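Local coordinates for protein NRPS (Penicillium fellutanum, PDB 6NKI) that binds NADPH in a Rossmann-type domain of the male sterility protein family, as part of an NRPS, at residues A[250-255]-A[357-362]; A[258-263]-A[330-335]. All coordinates share one frame; numbering follows the deposited sequence.

Interaction 1: residues A[250-255]-A[357-362]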
# COMPACT_ATOMS: atom_id res chain seq x y z
N TRP A 250 11.76 7.51 15.33
CA TRP A 250 12.99 7.97 14.70
C TRP A 250 13.99 8.52 15.70
O TRP A 250 15.19 8.59 15.40
CB TRP A 250 12.69 9.01 13.64
CG TRP A 250 11.83 8.47 12.60
CD1 TRP A 250 10.56 8.86 12.28
CD2 TRP A 250 12.11 7.33 11.78
NE1 TRP A 250 10.06 8.08 11.27
CE2 TRP A 250 10.98 7.12 10.95
CE3 TRP A 250 13.21 6.48 11.65
CZ2 TRP A 250 10.92 6.11 10.03
CZ3 TRP A 250 13.15 5.47 10.73
CH2 TRP A 250 12.01 5.30 9.92
N ARG A 251 13.51 8.97 16.87
CA ARG A 251 14.41 9.40 17.93
C ARG A 251 15.21 8.22 18.48
O ARG A 251 16.39 8.37 18.81
CB ARG A 251 13.60 10.09 19.04
CG ARG A 251 13.13 11.54 18.76
CD ARG A 251 12.15 12.01 19.87
NE ARG A 251 11.65 13.38 19.68
CZ ARG A 251 12.05 14.45 20.37
NH1 ARG A 251 11.52 15.63 20.09
NH2 ARG A 251 12.92 14.34 21.37
N VAL A 252 14.59 7.04 18.56
CA VAL A 252 15.30 5.82 18.94
C VAL A 252 16.22 5.35 17.81
O VAL A 252 17.30 4.82 18.05
CB VAL A 252 14.29 4.72 19.33
CG1 VAL A 252 15.00 3.40 19.59
CG2 VAL A 252 13.51 5.15 20.54
N VAL A 253 15.79 5.54 16.57
CA VAL A 253 16.65 5.20 15.44
C VAL A 253 17.84 6.15 15.36
O VAL A 253 18.95 5.74 14.98
CB VAL A 253 15.80 5.19 14.15
CG1 VAL A 253 16.67 5.12 12.90
CG2 VAL A 253 14.85 3.99 14.16
N THR A 254 17.65 7.42 15.71
CA THR A 254 18.72 8.39 15.51
C THR A 254 19.82 8.26 16.58
O THR A 254 20.99 8.58 16.33
CB THR A 254 18.14 9.82 15.48
OG1 THR A 254 19.13 10.74 15.02
CG2 THR A 254 17.65 10.25 16.87
N THR A 255 19.46 7.76 17.77
CA THR A 255 20.47 7.53 18.79
C THR A 255 21.10 6.16 18.64
O THR A 255 22.24 5.94 19.08
CB THR A 255 19.88 7.68 20.20
OG1 THR A 255 19.03 6.57 20.50
CG2 THR A 255 19.06 8.97 20.30
N HIS A 357 19.01 16.42 24.19
CA HIS A 357 19.07 15.05 23.69
C HIS A 357 17.67 14.54 23.37
O HIS A 357 16.78 14.62 24.22
CB HIS A 357 19.76 14.11 24.67
CG HIS A 357 19.97 12.73 24.11
ND1 HIS A 357 19.03 11.73 24.23
CD2 HIS A 357 20.99 12.21 23.39
CE1 HIS A 357 19.48 10.64 23.63
NE2 HIS A 357 20.66 10.90 23.11
N PRO A 358 17.45 13.98 22.17
CA PRO A 358 16.08 13.67 21.74
C PRO A 358 15.39 12.59 22.57
O PRO A 358 14.16 12.52 22.54
CB PRO A 358 16.26 13.22 20.28
CG PRO A 358 17.56 13.83 19.84
CD PRO A 358 18.43 13.82 21.08
N LEU A 359 16.14 11.75 23.31
CA LEU A 359 15.52 10.75 24.17
C LEU A 359 15.43 11.17 25.63
O LEU A 359 14.94 10.39 26.45
CB LEU A 359 16.26 9.40 24.11
CG LEU A 359 16.15 8.48 22.90
CD1 LEU A 359 16.97 7.24 23.17
CD2 LEU A 359 14.70 8.11 22.58
N TRP A 360 15.90 12.37 25.98
CA TRP A 360 15.66 12.86 27.33
C TRP A 360 14.18 13.02 27.65
O TRP A 360 13.79 12.75 28.80
CB TRP A 360 16.43 14.17 27.52
CG TRP A 360 16.38 14.77 28.89
CD1 TRP A 360 16.76 14.19 30.07
CD2 TRP A 360 15.99 16.11 29.21
NE1 TRP A 360 16.59 15.08 31.11
CE2 TRP A 360 16.12 16.27 30.60
CE3 TRP A 360 15.52 17.19 28.45
CZ2 TRP A 360 15.80 17.46 31.25
CZ3 TRP A 360 15.21 18.37 29.09
CH2 TRP A 360 15.35 18.49 30.48
N PRO A 361 13.33 13.49 26.72
CA PRO A 361 11.89 13.55 26.96
C PRO A 361 11.21 12.18 27.08
O PRO A 361 10.30 12.05 27.86
CB PRO A 361 11.38 14.31 25.73
CG PRO A 361 12.59 15.08 25.25
CD PRO A 361 13.73 14.10 25.46
N LEU A 362 11.66 11.19 26.30
CA LEU A 362 11.00 9.85 26.22
C LEU A 362 11.58 8.80 27.17
O LEU A 362 11.06 7.67 27.15
CB LEU A 362 11.14 9.35 24.78
CG LEU A 362 10.42 10.14 23.68
CD1 LEU A 362 10.77 9.61 22.31
CD2 LEU A 362 8.92 10.15 23.90
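The guanidinium group of Arg-251 meets the carbonyl oxygen of Pro-358 at its edge, near its own plane. The ring of His-357 is the second flat group. On one face it carries CD of Pro-358, offset toward the rim. In its plane, Leu-359 C and Trp-360 N lie at the edge. Across the contact, CG2 of Thr-255 comes within 3.7 Å of CE1 of His-357, with the two side chains crossing at about a right angle.

The motif is a type I beta turn, His-357 to Trp-360, set against helix 248-259. Trp-360 N closes the turn with a bond to His-357 O. The carbonyl of Pro-358, inside the turn, accepts a hydrogen bond from Arg-251 NH2, with an angle of 152° at the hydrogen. The modelled distance from Arg-251 NH2 to Pro-358 O, 2.5 Å, is doubtfully short at this resolution. The arginine chain is extended from CG to NE (chi2 171°, chi3 180°), which carries NE out from the helix toward the turn. Along the way its CD touches CD1 of Leu-362 at 3.7 Å, and the two side chains cross at about a right angle. Pro-358 CB lies 3.9 Å from Arg-251 CG.

Leu-359 adds a further apolar contact. Its two methyls divide the work: CD2 meets Val-252 CG2 at 3.8 Å, while CD1 turns to Thr-255. Helix 339-351 adds to this patch, with Trp-342 on Val-252 and Thr-255, and Val-346 on Leu-359. The side chain of Arg-251 lies about 8 Å from the bound NADPH. Thr-255 OG1, beside CD1 of Leu-359, makes a weak hydrogen bond back to Val-252 O, 3.5 Å away and three residues earlier.

Interaction 2: residues A[258-263]-A[330-335]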
# COMPACT_ATOMS: atom_id res chain seq x y z
N THR A 258 24.12 6.81 16.51
CA THR A 258 25.30 7.36 17.18
C THR A 258 25.93 6.35 18.12
O THR A 258 27.14 6.35 18.30
CB THR A 258 24.93 8.62 17.95
OG1 THR A 258 24.00 8.27 18.99
CG2 THR A 258 24.27 9.65 17.01
N THR A 259 25.10 5.48 18.70
CA THR A 259 25.55 4.37 19.52
C THR A 259 26.12 3.22 18.69
O THR A 259 26.93 2.43 19.20
CB THR A 259 24.38 3.91 20.40
OG1 THR A 259 24.08 4.93 21.35
CG2 THR A 259 24.69 2.65 21.13
N CYS A 260 25.72 3.10 17.41
CA CYS A 260 26.16 2.02 16.53
C CYS A 260 25.76 0.65 17.07
O CYS A 260 26.39 -0.37 16.76
CB CYS A 260 27.67 2.08 16.26
SG CYS A 260 28.23 3.56 15.34
N SER A 261 24.72 0.62 17.90
CA SER A 261 24.11 -0.61 18.37
C SER A 261 22.60 -0.41 18.50
O SER A 261 22.08 0.70 18.31
CB SER A 261 24.73 -1.07 19.68
OG SER A 261 24.40 -0.22 20.76
N TYR A 262 21.90 -1.50 18.81
CA TYR A 262 20.45 -1.46 18.96
C TYR A 262 20.03 -2.60 19.88
O TYR A 262 20.83 -3.49 20.19
CB TYR A 262 19.75 -1.56 17.60
CG TYR A 262 19.88 -2.92 16.96
CD1 TYR A 262 20.97 -3.24 16.16
CD2 TYR A 262 18.90 -3.89 17.15
CE1 TYR A 262 21.09 -4.50 15.58
CE2 TYR A 262 19.02 -5.14 16.57
CZ TYR A 262 20.11 -5.44 15.79
OH TYR A 262 20.19 -6.69 15.22
N ASN A 263 18.77 -2.56 20.29
CA ASN A 263 18.20 -3.63 21.10
C ASN A 263 17.72 -4.76 20.20
O ASN A 263 16.83 -4.57 19.36
CB ASN A 263 17.06 -3.10 21.95
CG ASN A 263 16.48 -4.15 22.87
OD1 ASN A 263 16.94 -5.29 22.92
ND2 ASN A 263 15.43 -3.77 23.59
N LEU A 330 20.58 2.74 6.20
CA LEU A 330 21.79 3.40 6.68
C LEU A 330 23.02 2.95 5.90
O LEU A 330 24.03 3.66 5.85
CB LEU A 330 21.99 3.14 8.18
CG LEU A 330 21.03 3.68 9.26
CD1 LEU A 330 21.46 3.19 10.64
CD2 LEU A 330 20.94 5.20 9.23
N GLY A 331 22.95 1.78 5.28
CA GLY A 331 24.09 1.28 4.56
C GLY A 331 25.24 0.83 5.43
O GLY A 331 26.39 0.83 4.98
N ARG A 332 24.95 0.44 6.67
CA ARG A 332 25.99 0.03 7.60
C ARG A 332 25.35 -0.87 8.64
O ARG A 332 24.15 -0.79 8.90
CB ARG A 332 26.66 1.24 8.25
CG ARG A 332 25.80 1.90 9.32
CD ARG A 332 26.40 3.21 9.79
NE ARG A 332 25.74 3.68 11.00
CZ ARG A 332 25.98 4.86 11.56
NH1 ARG A 332 26.83 5.71 10.99
NH2 ARG A 332 25.35 5.20 12.67
N ASP A 333 26.16 -1.71 9.25
CA ASP A 333 25.64 -2.63 10.25
C ASP A 333 25.74 -2.03 11.65
O ASP A 333 26.64 -1.23 11.95
CB ASP A 333 26.36 -3.98 10.19
CG ASP A 333 25.97 -4.75 8.94
OD1 ASP A 333 24.85 -4.52 8.42
OD2 ASP A 333 26.78 -5.60 8.49
N LEU A 334 24.78 -2.42 12.49
CA LEU A 334 24.64 -1.92 13.88
C LEU A 334 24.92 -3.07 14.83
O LEU A 334 24.45 -4.19 14.56
CB LEU A 334 23.21 -1.43 14.09
CG LEU A 334 22.83 -0.09 13.47
CD1 LEU A 334 21.67 0.51 14.22
CD2 LEU A 334 24.01 0.86 13.49
N ILE A 335 25.62 -2.80 15.93
CA ILE A 335 25.91 -3.91 16.88
C ILE A 335 24.58 -4.35 17.47
O ILE A 335 23.90 -3.51 18.03
CB ILE A 335 26.85 -3.41 17.98
CG1 ILE A 335 28.09 -2.73 17.40
CG2 ILE A 335 27.21 -4.56 18.91
CD1 ILE A 335 28.76 -1.78 18.35
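Ser-261 and Ile-335 pair as a parallel beta bridge, their CA atoms 4.0 Å apart. Two backbone hydrogen bonds define it, and Ile-335 supplies both its N and its O. Ile-335 N gives to Cys-260 O at 2.7 Å, with an angle of 168° at the hydrogen. Ile-335 O receives Tyr-262 N at 2.9 Å, at a more bent 139°. The same oxygen also faces CA of Ser-261 in a CA-H...O contact. Cys-260 has positive phi directly after helix 248-259, and the chain leaves the helix there to enter the short strand.

Side-chain carbons pack beside the pairing. CB of Ser-261 and CB of Ile-335 project to the same face of the two-stranded sheet and are 3.6 Å apart. The Tyr-262 ring crosses the Leu-334 side chain obliquely, with CD1 3.5 Å from CB of Leu-334. CD2 of Leu-334 packs by CA of Cys-260 at 3.9 Å.

Polar atoms also approach side chains. The Leu-334 carbonyl oxygen sits at the edge of the Tyr-262 ring, near the ring plane. Arg-332 brings a charged end near the helix terminus. Its NH2 passes 4.3 Å from SG of Cys-260, but its NH1 forms a salt bridge with Glu-410 of helix 389-410.

The bridge pairs strand 261-263, just after helix 248-259, with the start of strand 335-337, just after the loop that follows helix 319-330. Trp-323 of helix 319-330 stacks on the Tyr-262 ring, Met-327 of that helix touches Leu-334, and Trp-342 of helix 339-351 gives Ser-261 O a weak hydrogen bond.

Helix 248-259 is common to both interactions. Its middle part serves interaction 1, and its last residues lead into interaction 2; the centres of the two interactions are about 14 Å apart. Along the chain the order is 250-255, 258-263, 330-335, 357-362, which nests interaction 2 inside the loop closed by interaction 1. Both lie on the same side of the chain's centre, interaction 1 centred about 18 Å and interaction 2 about 28 Å from it. Helix 339-351 borders both and lies in sequence between 330-335 and 357-362. Together they tie the helix to two later parts of the chain. None of the four segments belongs to the seven-stranded parallel sheet of the Rossmann fold.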